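Local coordinates for protein beta-galactosidase (Geobacillus stearothermophilus, PDB 4OIF) that probably hydrolyses terminal non-reducing beta-D-galactose residues in beta-D-galactosides, as a zinc-containing, homotrimeric member of glycosyl hydrolase family 42, at residues H182-N188 with Y200-I206; L344-I350 with F642-F646; A397-M401 with D661-G665; L478-E482 with Y513-H518. Residues are numbered along the deposited sequence.

The four contacts differ mainly in depth. Contact 2 is buried, apolar packing. Contact 3 lies beside it, is partly buried, and adds a lysine hydrogen bond and a bridging water to its apolar patch. These two join the barrel domain to the C-terminal beta domain and touch chiefly through Met401, which packs on Met347, Ile350 and Phe642. Contacts 1 and 4 lie on the other side of the chain's centre, about 25 Å apart between centres, and both reach the second subunit. Contact 1, partly buried near the chain's periphery, mixes a tryptophan-leucine cluster with two hydrogen bonds from the Asn188 side chain to the Tyr200 backbone. Contact 4, at the surface, depends chiefly on two short polar bonds.

Contact 1 of 4, residues H182-N188 with Y200-I206; sequences HDLDALN and YTDWSQI
Residues 182-188 enter a helix and 200-206 form the loop that returns to it. Asp183 is the N-cap. Asp183 OD1 accepts a weak capping hydrogen bond from Ala186 N (3.2 Å), and the helix starts at Leu184. The closest CA pair is Asn188 and Tyr200, 6.7 Å apart. Tyr200 is extended, its backbone held at both ends by one amide side chain. Tyr200 N donates to Asn188 OD1 (3.0 Å), and Asn188 ND2 donates to Tyr200 O (2.9 Å). Asn188 OD1 is also hydrogen-bonded to Thr193 OG1. The Tyr200 ring, chi1 m, meets Leu187 (CD2 to CD2, 4.1 Å). Thr201 N donates to Gln205 OE1 (2.8 Å). Asp202, chi1 t, makes an Asx turn, with OD1 accepting from Ser204 N at 2.9 Å. Trp203, chi1 m, lays its indole against the helix start. Leu184 CD1 sits over its six-membered ring in a CH-pi contact, 3.5 Å from the centroid. Leu187 CD1 is 3.6 Å from Trp203 CZ3, and His182 C lies at the ring edge, 3.5 Å from CZ2. Ile206 closes the apolar cluster, its CD1 3.8 Å from Leu187 CD1. The contact packs the start of helix 184-191 against the loop that follows it, in the TIM-barrel domain. Ser204 OG is hydrogen-bonded to Gln99 NE2 of the second subunit. Trp203 and Ile206 pack on Leu176 of helix 166-179, which carries the zinc ligand Cys168.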
loop_
_atom_site.group_PDB
_atom_site.type_symbol
_atom_site.label_atom_id
_atom_site.label_comp_id
_atom_site.label_asym_id
_atom_site.label_seq_id
_atom_site.Cartn_x
_atom_site.Cartn_y
_atom_site.Cartn_z
ATOM N N HIS A 182 -36.897 -17.857 -10.123
ATOM C CA HIS A 182 -37.492 -16.592 -10.553
ATOM C C HIS A 182 -38.205 -15.864 -9.421
ATOM O O HIS A 182 -39.023 -14.971 -9.666
ATOM C CB HIS A 182 -38.470 -16.822 -11.706
ATOM C CG HIS A 182 -37.820 -17.323 -12.956
ATOM N ND1 HIS A 182 -37.590 -16.513 -14.050
ATOM C CD2 HIS A 182 -37.344 -18.548 -13.283
ATOM C CE1 HIS A 182 -37.004 -17.221 -14.998
ATOM N NE2 HIS A 182 -36.837 -18.456 -14.559
ATOM N N ASP A 183 -37.888 -16.245 -8.188
ATOM C CA ASP A 183 -38.544 -15.683 -7.015
ATOM C C ASP A 183 -37.689 -14.580 -6.386
ATOM O O ASP A 183 -36.764 -14.858 -5.616
ATOM C CB ASP A 183 -38.824 -16.795 -6.002
ATOM C CG ASP A 183 -39.648 -16.327 -4.821
ATOM O OD1 ASP A 183 -39.894 -15.108 -4.685
ATOM O OD2 ASP A 183 -40.037 -17.197 -4.012
ATOM N N LEU A 184 -38.015 -13.334 -6.700
ATOM C CA LEU A 184 -37.247 -12.197 -6.197
ATOM C C LEU A 184 -37.384 -12.045 -4.677
ATOM O O LEU A 184 -36.452 -11.601 -4.013
ATOM C CB LEU A 184 -37.680 -10.925 -6.918
ATOM C CG LEU A 184 -36.675 -9.807 -7.177
ATOM C CD1 LEU A 184 -35.381 -10.331 -7.757
ATOM C CD2 LEU A 184 -37.298 -8.806 -8.129
ATOM N N ASP A 185 -38.530 -12.440 -4.118
ATOM C CA ASP A 185 -38.692 -12.481 -2.662
ATOM C C ASP A 185 -37.655 -13.399 -2.049
ATOM O O ASP A 185 -37.023 -13.046 -1.056
ATOM C CB ASP A 185 -40.081 -12.961 -2.254
ATOM C CG ASP A 185 -41.178 -12.030 -2.716
ATOM O OD1 ASP A 185 -40.858 -10.901 -3.140
ATOM O OD2 ASP A 185 -42.361 -12.434 -2.651
ATOM N N ALA A 186 -37.480 -14.576 -2.649
ATOM C CA ALA A 186 -36.509 -15.543 -2.168
ATOM C C ALA A 186 -35.101 -14.978 -2.214
ATOM O O ALA A 186 -34.371 -15.079 -1.241
ATOM C CB ALA A 186 -36.587 -16.825 -2.979
ATOM N N LEU A 187 -34.725 -14.377 -3.340
ATOM C CA LEU A 187 -33.405 -13.785 -3.458
ATOM C C LEU A 187 -33.209 -12.732 -2.350
ATOM O O LEU A 187 -32.263 -12.817 -1.552
ATOM C CB LEU A 187 -33.201 -13.166 -4.848
ATOM C CG LEU A 187 -31.780 -12.630 -5.117
ATOM C CD1 LEU A 187 -31.316 -12.885 -6.555
ATOM C CD2 LEU A 187 -31.701 -11.151 -4.786
ATOM N N ASN A 188 -34.125 -11.767 -2.290
ATOM C CA ASN A 188 -34.088 -10.715 -1.277
ATOM C C ASN A 188 -34.046 -11.206 0.174
ATOM O O ASN A 188 -33.441 -10.563 1.024
ATOM C CB ASN A 188 -35.282 -9.791 -1.468
ATOM C CG ASN A 188 -35.049 -8.783 -2.562
ATOM O OD1 ASN A 188 -33.963 -8.220 -2.672
ATOM N ND2 ASN A 188 -36.057 -8.565 -3.398
ATOM N N TYR A 200 -34.269 -5.468 -3.947
ATOM C CA TYR A 200 -34.399 -5.385 -5.395
ATOM C C TYR A 200 -35.845 -5.579 -5.799
ATOM O O TYR A 200 -36.500 -6.508 -5.335
ATOM C CB TYR A 200 -33.517 -6.431 -6.078
ATOM C CG TYR A 200 -32.040 -6.260 -5.827
ATOM C CD1 TYR A 200 -31.315 -5.245 -6.455
ATOM C CD2 TYR A 200 -31.362 -7.109 -4.962
ATOM C CE1 TYR A 200 -29.946 -5.088 -6.235
ATOM C CE2 TYR A 200 -29.998 -6.962 -4.740
ATOM C CZ TYR A 200 -29.298 -5.955 -5.379
ATOM O OH TYR A 200 -27.947 -5.809 -5.149
ATOM N N THR A 201 -36.347 -4.716 -6.673
ATOM C CA THR A 201 -37.738 -4.819 -7.097
ATOM C C THR A 201 -37.859 -5.206 -8.570
ATOM O O THR A 201 -38.960 -5.309 -9.103
ATOM C CB THR A 201 -38.504 -3.504 -6.825
ATOM O OG1 THR A 201 -37.705 -2.379 -7.210
ATOM C CG2 THR A 201 -38.836 -3.394 -5.346
ATOM N N ASP A 202 -36.725 -5.443 -9.220
ATOM C CA ASP A 202 -36.720 -5.973 -10.583
ATOM C C ASP A 202 -35.371 -6.611 -10.854
ATOM O O ASP A 202 -34.338 -6.056 -10.468
ATOM C CB ASP A 202 -37.002 -4.873 -11.617
ATOM C CG ASP A 202 -37.278 -5.430 -13.013
ATOM O OD1 ASP A 202 -36.321 -5.675 -13.789
ATOM O OD2 ASP A 202 -38.468 -5.622 -13.334
ATOM N N TRP A 203 -35.379 -7.760 -11.524
ATOM C CA TRP A 203 -34.153 -8.488 -11.847
ATOM C C TRP A 203 -33.121 -7.651 -12.603
ATOM O O TRP A 203 -31.926 -7.892 -12.491
ATOM C CB TRP A 203 -34.475 -9.730 -12.674
ATOM C CG TRP A 203 -35.244 -10.755 -11.935
ATOM C CD1 TRP A 203 -36.592 -10.966 -11.989
ATOM C CD2 TRP A 203 -34.721 -11.719 -11.013
ATOM N NE1 TRP A 203 -36.939 -12.009 -11.164
ATOM C CE2 TRP A 203 -35.813 -12.489 -10.552
ATOM C CE3 TRP A 203 -33.441 -12.007 -10.533
ATOM C CZ2 TRP A 203 -35.661 -13.528 -9.635
ATOM C CZ3 TRP A 203 -33.291 -13.044 -9.616
ATOM C CH2 TRP A 203 -34.394 -13.789 -9.181
ATOM N N SER A 204 -33.581 -6.674 -13.374
ATOM C CA SER A 204 -32.676 -5.804 -14.109
ATOM C C SER A 204 -31.821 -4.931 -13.193
ATOM O O SER A 204 -30.832 -4.357 -13.637
ATOM C CB SER A 204 -33.464 -4.906 -15.062
ATOM O OG SER A 204 -34.296 -4.017 -14.341
ATOM N N GLN A 205 -32.202 -4.817 -11.926
ATOM C CA GLN A 205 -31.451 -3.969 -11.005
ATOM C C GLN A 205 -30.215 -4.672 -10.479
ATOM O O GLN A 205 -29.228 -4.034 -10.151
ATOM C CB GLN A 205 -32.324 -3.523 -9.833
ATOM C CG GLN A 205 -33.396 -2.505 -10.190
ATOM C CD GLN A 205 -34.545 -2.544 -9.214
ATOM O OE1 GLN A 205 -34.498 -3.270 -8.219
ATOM N NE2 GLN A 205 -35.589 -1.774 -9.489
ATOM N N ILE A 206 -30.265 -5.992 -10.407
ATOM C CA ILE A 206 -29.152 -6.748 -9.857
ATOM C C ILE A 206 -27.936 -6.766 -10.786
ATOM O O ILE A 206 -28.023 -7.215 -11.920
ATOM C CB ILE A 206 -29.573 -8.190 -9.559
ATOM C CG1 ILE A 206 -30.741 -8.186 -8.568
ATOM C CG2 ILE A 206 -28.380 -8.983 -9.040
ATOM C CD1 ILE A 206 -31.450 -9.521 -8.414
#

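Contact 2 of 4, residues L344-I350 with F642-F646; sequences LSSMQMI and FIMNF
This is a buried helix-on-sheet contact between the barrel domain and the C-terminal beta domain. Helix 344-350 crosses strand 642-645 at -145°, so the two run roughly antiparallel, with axes 9.2 Å apart at closest approach. Leu344 lies nearest Met644 (CA to CA 6.9 Å) and Met347 nearest Phe642 (7.5 Å). Phe642 and Met644 point their CA-to-CB bonds toward the helix. Leu344 (chi1 t, chi2 p) packs CD1 on Met644 CB at 3.7 Å. The same CD1 sits over the Phe646 ring, 3.7 Å from its centroid, a CH-pi contact. Met644 (m, t, m) brings SD to 3.5 Å from Gln348 CA. Gln348 CD lies 3.4 Å from Phe646 CZ, while its NE2 is hydrogen-bonded to Ala300 O. Phe642, chi1 m, meets Ile350 (CZ to CG2, 3.6 Å) and has Met347 SD at its edge, a Met-aromatic contact. Helix 296-312 flanks Gln348 and Phe646, and the strand lies between neighbours 628-634 and 679-685 in its sheet.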
loop_
_atom_site.group_PDB
_atom_site.type_symbol
_atom_site.label_atom_id
_atom_site.label_comp_id
_atom_site.label_asym_id
_atom_site.label_seq_id
_atom_site.Cartn_x
_atom_site.Cartn_y
_atom_site.Cartn_z
ATOM N N LEU A 344 14.007 -34.804 -4.044
ATOM C CA LEU A 344 13.208 -34.952 -2.829
ATOM C C LEU A 344 11.754 -34.557 -3.037
ATOM O O LEU A 344 10.838 -35.339 -2.730
ATOM C CB LEU A 344 13.829 -34.119 -1.704
ATOM C CG LEU A 344 13.045 -33.808 -0.430
ATOM C CD1 LEU A 344 12.581 -35.065 0.304
ATOM C CD2 LEU A 344 13.873 -32.909 0.496
ATOM N N SER A 345 11.549 -33.351 -3.567
ATOM C CA SER A 345 10.200 -32.837 -3.807
ATOM C C SER A 345 9.427 -33.691 -4.832
ATOM O O SER A 345 8.217 -33.927 -4.679
ATOM C CB SER A 345 10.255 -31.368 -4.253
ATOM O OG SER A 345 10.843 -31.195 -5.529
ATOM N N SER A 346 10.118 -34.174 -5.861
ATOM C CA SER A 346 9.448 -35.031 -6.828
ATOM C C SER A 346 8.971 -36.330 -6.176
ATOM O O SER A 346 7.823 -36.798 -6.400
ATOM C CB SER A 346 10.380 -35.326 -8.000
ATOM O OG SER A 346 10.891 -34.123 -8.528
ATOM N N MET A 347 9.847 -36.908 -5.356
ATOM C CA MET A 347 9.469 -38.122 -4.645
ATOM C C MET A 347 8.287 -37.855 -3.714
ATOM O O MET A 347 7.398 -38.704 -3.588
ATOM C CB MET A 347 10.650 -38.686 -3.859
ATOM C CG MET A 347 11.790 -39.143 -4.751
ATOM S SD MET A 347 11.299 -40.470 -5.867
ATOM C CE MET A 347 11.750 -39.760 -7.440
ATOM N N GLN A 348 8.266 -36.679 -3.081
ATOM C CA GLN A 348 7.149 -36.335 -2.206
ATOM C C GLN A 348 5.855 -36.281 -2.999
ATOM O O GLN A 348 4.792 -36.716 -2.528
ATOM C CB GLN A 348 7.368 -35.003 -1.501
ATOM C CG GLN A 348 6.255 -34.710 -0.505
ATOM C CD GLN A 348 6.255 -33.290 0.025
ATOM O OE1 GLN A 348 6.745 -32.360 -0.628
ATOM N NE2 GLN A 348 5.687 -33.111 1.217
ATOM N N MET A 349 5.952 -35.747 -4.212
ATOM C CA MET A 349 4.789 -35.681 -5.079
ATOM C C MET A 349 4.264 -37.073 -5.385
ATOM O O MET A 349 3.053 -37.314 -5.284
ATOM C CB MET A 349 5.123 -34.932 -6.364
ATOM C CG MET A 349 5.126 -33.427 -6.180
ATOM S SD MET A 349 3.473 -32.807 -5.827
ATOM C CE MET A 349 3.849 -31.115 -5.381
ATOM N N ILE A 350 5.160 -37.992 -5.746
ATOM C CA ILE A 350 4.715 -39.366 -6.007
ATOM C C ILE A 350 4.130 -40.024 -4.741
ATOM O O ILE A 350 3.182 -40.802 -4.803
ATOM C CB ILE A 350 5.872 -40.235 -6.561
ATOM C CG1 ILE A 350 6.463 -39.583 -7.816
ATOM C CG2 ILE A 350 5.411 -41.683 -6.857
ATOM C CD1 ILE A 350 5.461 -39.405 -8.934
ATOM N N PHE A 642 7.736 -44.195 1.097
ATOM C CA PHE A 642 8.713 -43.148 0.854
ATOM C C PHE A 642 9.196 -42.594 2.186
ATOM O O PHE A 642 8.395 -42.089 2.988
ATOM C CB PHE A 642 8.107 -42.015 0.017
ATOM C CG PHE A 642 7.791 -42.387 -1.397
ATOM C CD1 PHE A 642 6.733 -43.237 -1.692
ATOM C CD2 PHE A 642 8.531 -41.858 -2.442
ATOM C CE1 PHE A 642 6.433 -43.577 -3.012
ATOM C CE2 PHE A 642 8.237 -42.189 -3.767
ATOM C CZ PHE A 642 7.187 -43.052 -4.051
ATOM N N ILE A 643 10.501 -42.680 2.413
ATOM C CA ILE A 643 11.122 -42.101 3.596
ATOM C C ILE A 643 11.936 -40.875 3.181
ATOM O O ILE A 643 12.997 -40.988 2.568
ATOM C CB ILE A 643 12.006 -43.121 4.321
ATOM C CG1 ILE A 643 11.250 -44.448 4.491
ATOM C CG2 ILE A 643 12.458 -42.564 5.658
ATOM C CD1 ILE A 643 12.088 -45.599 5.086
ATOM N N MET A 644 11.428 -39.696 3.528
ATOM C CA MET A 644 11.931 -38.444 2.980
ATOM C C MET A 644 12.532 -37.517 4.042
ATOM O O MET A 644 11.870 -37.129 5.004
ATOM C CB MET A 644 10.796 -37.734 2.224
ATOM C CG MET A 644 10.191 -38.591 1.126
ATOM S SD MET A 644 8.636 -37.952 0.475
ATOM C CE MET A 644 7.535 -38.169 1.866
ATOM N N ASN A 645 13.797 -37.166 3.869
ATOM C CA ASN A 645 14.451 -36.269 4.814
ATOM C C ASN A 645 14.279 -34.811 4.407
ATOM O O ASN A 645 15.052 -34.291 3.612
ATOM C CB ASN A 645 15.935 -36.614 4.934
ATOM C CG ASN A 645 16.654 -35.765 5.966
ATOM O OD1 ASN A 645 16.043 -34.949 6.669
ATOM N ND2 ASN A 645 17.969 -35.952 6.064
ATOM N N PHE A 646 13.268 -34.149 4.965
ATOM C CA PHE A 646 13.055 -32.738 4.669
ATOM C C PHE A 646 13.826 -31.828 5.640
ATOM O O PHE A 646 13.307 -30.799 6.078
ATOM C CB PHE A 646 11.556 -32.406 4.694
ATOM C CG PHE A 646 10.817 -32.808 3.433
ATOM C CD1 PHE A 646 11.006 -32.106 2.244
ATOM C CD2 PHE A 646 9.917 -33.876 3.442
ATOM C CE1 PHE A 646 10.313 -32.468 1.076
ATOM C CE2 PHE A 646 9.229 -34.237 2.286
ATOM C CZ PHE A 646 9.435 -33.527 1.094
#

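Contact 3 of 4, residues A397-M401 with D661-G665; sequences ALKKM and DLFTG
The segment 397-401 is the last turn of a helix and its exit. Lys400 N donates a hydrogen bond to Ala397 O (3.1 Å) and Met401 N to Leu398 O (2.9 Å). The segment 661-665 is a tight turn. Asp661, chi1 t, closes it. Asp661 OD1 accepts from Phe663 N (2.6 Å), an Asx turn, and also from Thr664 N (2.9 Å), an Asx motif. Gly665 N donates a hydrogen bond to Asp661 O (2.7 Å), and Gly665 has a positive phi of 82°, where a side chain would clash with the preceding carbonyl. The closest CA atoms are those of Lys400 and Phe663, 6.4 Å apart. Lys400, chi1 m and otherwise extended, runs along the turn and gives NZ to Phe663 O (3.2 Å). Lys400 CD lies 3.8 Å from Phe663 CD1. Phe663, chi1 m, reaches in beside the helix end: Phe663 CZ is 3.9 Å from Ala397 CB, and Met401 SD lies at the ring edge, 3.9 Å from CE1, a Met-aromatic contact. Leu662 CD2 packs on Met401 CG at 3.8 Å. One water bridges the backbones, donating to Lys400 O (3.0 Å) and Leu662 O (a very short 2.4 Å). This is packing between domains: a barrel-domain helix end meets a strand-connecting turn of the C-terminal domain. Ala397 and Met401 also rest on helix 341-351, and Leu662 and Phe663 on Val681 of strand 679-685.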
loop_
_atom_site.group_PDB
_atom_site.type_symbol
_atom_site.label_atom_id
_atom_site.label_comp_id
_atom_site.label_asym_id
_atom_site.label_seq_id
_atom_site.Cartn_x
_atom_site.Cartn_y
_atom_site.Cartn_z
ATOM N N ALA A 397 15.080 -42.512 -11.719
ATOM C CA ALA A 397 14.396 -43.060 -10.566
ATOM C C ALA A 397 12.976 -43.477 -10.934
ATOM O O ALA A 397 12.516 -44.552 -10.536
ATOM C CB ALA A 397 14.394 -42.064 -9.431
ATOM N N LEU A 398 12.294 -42.643 -11.716
ATOM C CA LEU A 398 10.899 -42.886 -12.072
ATOM C C LEU A 398 10.757 -44.106 -12.966
ATOM O O LEU A 398 9.763 -44.820 -12.898
ATOM C CB LEU A 398 10.290 -41.669 -12.773
ATOM C CG LEU A 398 10.150 -40.354 -12.003
ATOM C CD1 LEU A 398 9.548 -39.283 -12.916
ATOM C CD2 LEU A 398 9.326 -40.516 -10.710
ATOM N N LYS A 399 11.745 -44.345 -13.816
ATOM C CA LYS A 399 11.681 -45.533 -14.658
ATOM C C LYS A 399 11.619 -46.825 -13.835
ATOM O O LYS A 399 11.065 -47.822 -14.288
ATOM C CB LYS A 399 12.865 -45.561 -15.624
ATOM C CG LYS A 399 12.727 -44.500 -16.703
ATOM C CD LYS A 399 13.879 -44.467 -17.692
ATOM C CE LYS A 399 13.507 -43.576 -18.879
ATOM N NZ LYS A 399 14.619 -43.358 -19.851
ATOM N N LYS A 400 12.157 -46.804 -12.619
ATOM C CA LYS A 400 12.115 -47.988 -11.761
ATOM C C LYS A 400 10.865 -48.029 -10.895
ATOM O O LYS A 400 10.777 -48.856 -9.991
ATOM C CB LYS A 400 13.339 -48.057 -10.843
ATOM C CG LYS A 400 14.682 -47.924 -11.536
ATOM C CD LYS A 400 15.817 -47.918 -10.515
ATOM C CE LYS A 400 17.171 -47.633 -11.166
ATOM N NZ LYS A 400 18.276 -47.605 -10.158
ATOM N N MET A 401 9.898 -47.155 -11.167
ATOM C CA MET A 401 8.765 -46.990 -10.253
ATOM C C MET A 401 7.390 -47.254 -10.873
ATOM O O MET A 401 6.374 -46.811 -10.346
ATOM C CB MET A 401 8.804 -45.573 -9.648
ATOM C CG MET A 401 9.891 -45.395 -8.585
ATOM S SD MET A 401 10.257 -43.686 -8.146
ATOM C CE MET A 401 8.770 -43.189 -7.280
ATOM N N ASP A 661 14.704 -52.133 -1.088
ATOM C CA ASP A 661 14.958 -50.885 -1.790
ATOM C C ASP A 661 14.536 -50.965 -3.266
ATOM O O ASP A 661 15.105 -51.714 -4.052
ATOM C CB ASP A 661 16.431 -50.517 -1.677
ATOM C CG ASP A 661 16.764 -49.206 -2.369
ATOM O OD1 ASP A 661 16.438 -49.041 -3.562
ATOM O OD2 ASP A 661 17.369 -48.333 -1.721
ATOM N N LEU A 662 13.566 -50.142 -3.638
ATOM C CA LEU A 662 12.974 -50.195 -4.965
ATOM C C LEU A 662 13.975 -49.883 -6.077
ATOM O O LEU A 662 13.784 -50.304 -7.215
ATOM C CB LEU A 662 11.798 -49.226 -5.043
ATOM C CG LEU A 662 10.750 -49.518 -6.104
ATOM C CD1 LEU A 662 10.036 -50.815 -5.763
ATOM C CD2 LEU A 662 9.769 -48.371 -6.178
ATOM N N PHE A 663 15.038 -49.153 -5.750
ATOM C CA PHE A 663 16.060 -48.791 -6.736
ATOM C C PHE A 663 17.210 -49.801 -6.870
ATOM O O PHE A 663 17.800 -49.926 -7.943
ATOM C CB PHE A 663 16.659 -47.434 -6.396
ATOM C CG PHE A 663 15.661 -46.329 -6.360
ATOM C CD1 PHE A 663 14.608 -46.298 -7.257
ATOM C CD2 PHE A 663 15.773 -45.313 -5.431
ATOM C CE1 PHE A 663 13.685 -45.273 -7.233
ATOM C CE2 PHE A 663 14.849 -44.286 -5.397
ATOM C CZ PHE A 663 13.802 -44.267 -6.303
ATOM N N THR A 664 17.541 -50.505 -5.789
ATOM C CA THR A 664 18.715 -51.371 -5.787
ATOM C C THR A 664 18.383 -52.831 -5.565
ATOM O O THR A 664 19.221 -53.702 -5.785
ATOM C CB THR A 664 19.711 -50.974 -4.702
ATOM O OG1 THR A 664 19.188 -51.358 -3.421
ATOM C CG2 THR A 664 19.983 -49.480 -4.736
ATOM N N GLY A 665 17.170 -53.104 -5.110
ATOM C CA GLY A 665 16.781 -54.466 -4.803
ATOM C C GLY A 665 17.250 -54.932 -3.434
ATOM O O GLY A 665 16.776 -55.951 -2.936
HETATM O O HOH W 1 12.426 -51.210 -9.023
#

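Contact 4 of 4, residues L478-E482 with Y513-H518; sequences LVSEE and YLGGWH
Two helix N-termini of the trimerisation domain meet here, and the motif is a His-carboxylate hydrogen bond beside a tyrosine-to-carbonyl bond. Ser480 is the N-cap of helix 481-492, its OG hydrogen-bonded to Thr483 N, and His518 is the N-cap of helix 519-525, its ND1 hydrogen-bonded to Asp520 N. The segment 478-482 is extended up to Ser480, then helical from Glu481. The segment 513-518 is an irregular loop. It turns at Gly515 and Gly516, whose phi angles are 81° and 91°; at the Gly516 angles a side chain would clash with the preceding carbonyl. The closest CA atoms, Glu481 and His518, are 8.7 Å apart, so side chains must span the gap. Tyr513, chi1 m, has its CA-to-CB bond pointing toward 478-482 and donates from OH to Val479 O (2.6 Å). Its ring also lies by Val479: Tyr513 CE2 is 4.4 Å from Val479 CG1. Gly515 makes backbone hydrogen bonds to the second subunit, and Leu514 packs on His379 of that subunit, so the loop also takes part in the trimer interface. Glu481 (chi1 m, chi2 -98°) bends its carboxylate to His518, chi1 t. Because ND1 serves the cap, it is the other ring nitrogen, His518 NE2, that donates to Glu481 OE1, in a very short bond of 2.5 Å.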
loop_
_atom_site.group_PDB
_atom_site.type_symbol
_atom_site.label_atom_id
_atom_site.label_comp_id
_atom_site.label_asym_id
_atom_site.label_seq_id
_atom_site.Cartn_x
_atom_site.Cartn_y
_atom_site.Cartn_z
ATOM N N LEU A 478 -19.518 -21.409 7.655
ATOM C CA LEU A 478 -20.689 -21.652 6.832
ATOM C C LEU A 478 -20.952 -23.151 6.691
ATOM O O LEU A 478 -20.052 -23.904 6.343
ATOM C CB LEU A 478 -20.499 -21.017 5.454
ATOM C CG LEU A 478 -21.588 -21.206 4.399
ATOM C CD1 LEU A 478 -21.647 -19.974 3.506
ATOM C CD2 LEU A 478 -21.354 -22.478 3.570
ATOM N N VAL A 479 -22.190 -23.573 6.938
ATOM C CA VAL A 479 -22.571 -24.975 6.773
ATOM C C VAL A 479 -24.089 -25.099 6.576
ATOM O O VAL A 479 -24.866 -24.439 7.251
ATOM C CB VAL A 479 -22.116 -25.827 7.991
ATOM C CG1 VAL A 479 -22.883 -25.430 9.252
ATOM C CG2 VAL A 479 -22.266 -27.311 7.692
ATOM N N SER A 480 -24.509 -25.939 5.643
ATOM C CA SER A 480 -25.932 -26.096 5.365
ATOM C C SER A 480 -26.594 -27.040 6.354
ATOM O O SER A 480 -25.918 -27.810 7.037
ATOM C CB SER A 480 -26.151 -26.614 3.929
ATOM O OG SER A 480 -25.761 -27.979 3.782
ATOM N N GLU A 481 -27.921 -26.991 6.410
ATOM C CA GLU A 481 -28.690 -27.945 7.194
ATOM C C GLU A 481 -28.348 -29.369 6.777
ATOM O O GLU A 481 -28.211 -30.264 7.615
ATOM C CB GLU A 481 -30.189 -27.702 7.022
ATOM C CG GLU A 481 -30.689 -26.377 7.552
ATOM C CD GLU A 481 -31.292 -26.498 8.938
ATOM O OE1 GLU A 481 -30.856 -27.384 9.696
ATOM O OE2 GLU A 481 -32.213 -25.719 9.262
ATOM N N GLU A 482 -28.200 -29.562 5.473
ATOM C CA GLU A 482 -27.960 -30.872 4.906
ATOM C C GLU A 482 -26.604 -31.448 5.327
ATOM O O GLU A 482 -26.509 -32.624 5.735
ATOM C CB GLU A 482 -28.073 -30.789 3.390
ATOM C CG GLU A 482 -27.543 -31.992 2.650
ATOM C CD GLU A 482 -27.707 -31.840 1.153
ATOM O OE1 GLU A 482 -28.859 -31.666 0.705
ATOM O OE2 GLU A 482 -26.690 -31.872 0.424
ATOM N N TYR A 513 -27.644 -18.368 11.663
ATOM C CA TYR A 513 -28.582 -19.277 12.338
ATOM C C TYR A 513 -29.121 -18.569 13.566
ATOM O O TYR A 513 -28.365 -17.963 14.334
ATOM C CB TYR A 513 -27.916 -20.596 12.751
ATOM C CG TYR A 513 -27.693 -21.566 11.619
ATOM C CD1 TYR A 513 -28.741 -22.338 11.133
ATOM C CD2 TYR A 513 -26.431 -21.724 11.039
ATOM C CE1 TYR A 513 -28.553 -23.231 10.091
ATOM C CE2 TYR A 513 -26.229 -22.627 9.993
ATOM C CZ TYR A 513 -27.300 -23.374 9.529
ATOM O OH TYR A 513 -27.135 -24.264 8.496
ATOM N N LEU A 514 -30.428 -18.631 13.753
ATOM C CA LEU A 514 -31.046 -17.843 14.799
ATOM C C LEU A 514 -31.400 -18.695 16.001
ATOM O O LEU A 514 -31.653 -19.891 15.879
ATOM C CB LEU A 514 -32.299 -17.147 14.271
ATOM C CG LEU A 514 -32.167 -16.085 13.175
ATOM C CD1 LEU A 514 -33.512 -15.383 13.021
ATOM C CD2 LEU A 514 -31.059 -15.081 13.475
ATOM N N GLY A 515 -31.413 -18.073 17.170
ATOM C CA GLY A 515 -32.016 -18.699 18.330
ATOM C C GLY A 515 -31.091 -19.693 18.970
ATOM O O GLY A 515 -31.516 -20.700 19.520
ATOM N N GLY A 516 -29.804 -19.405 18.889
ATOM C CA GLY A 516 -28.818 -20.283 19.467
ATOM C C GLY A 516 -28.350 -21.291 18.450
ATOM O O GLY A 516 -28.847 -21.363 17.334
ATOM N N TRP A 517 -27.371 -22.079 18.847
ATOM C CA TRP A 517 -26.824 -23.097 17.974
ATOM C C TRP A 517 -27.765 -24.116 17.422
ATOM O O TRP A 517 -28.731 -24.502 18.084
ATOM C CB TRP A 517 -25.699 -23.806 18.689
ATOM C CG TRP A 517 -24.602 -23.301 18.051
ATOM C CD1 TRP A 517 -24.421 -21.997 17.711
ATOM C CD2 TRP A 517 -23.534 -24.033 17.493
ATOM N NE1 TRP A 517 -23.271 -21.867 17.009
ATOM C CE2 TRP A 517 -22.708 -23.106 16.853
ATOM C CE3 TRP A 517 -23.170 -25.377 17.508
ATOM C CZ2 TRP A 517 -21.555 -23.466 16.257
ATOM C CZ3 TRP A 517 -22.025 -25.736 16.897
ATOM C CH2 TRP A 517 -21.229 -24.792 16.274
ATOM N N HIS A 518 -27.469 -24.551 16.199
ATOM C CA HIS A 518 -28.335 -25.510 15.541
ATOM C C HIS A 518 -28.476 -26.709 16.451
ATOM O O HIS A 518 -27.483 -27.227 16.973
ATOM C CB HIS A 518 -27.805 -25.932 14.170
ATOM C CG HIS A 518 -28.739 -26.832 13.417
ATOM N ND1 HIS A 518 -29.061 -28.101 13.846
ATOM C CD2 HIS A 518 -29.424 -26.644 12.263
ATOM C CE1 HIS A 518 -29.898 -28.659 12.990
ATOM N NE2 HIS A 518 -30.135 -27.795 12.019
#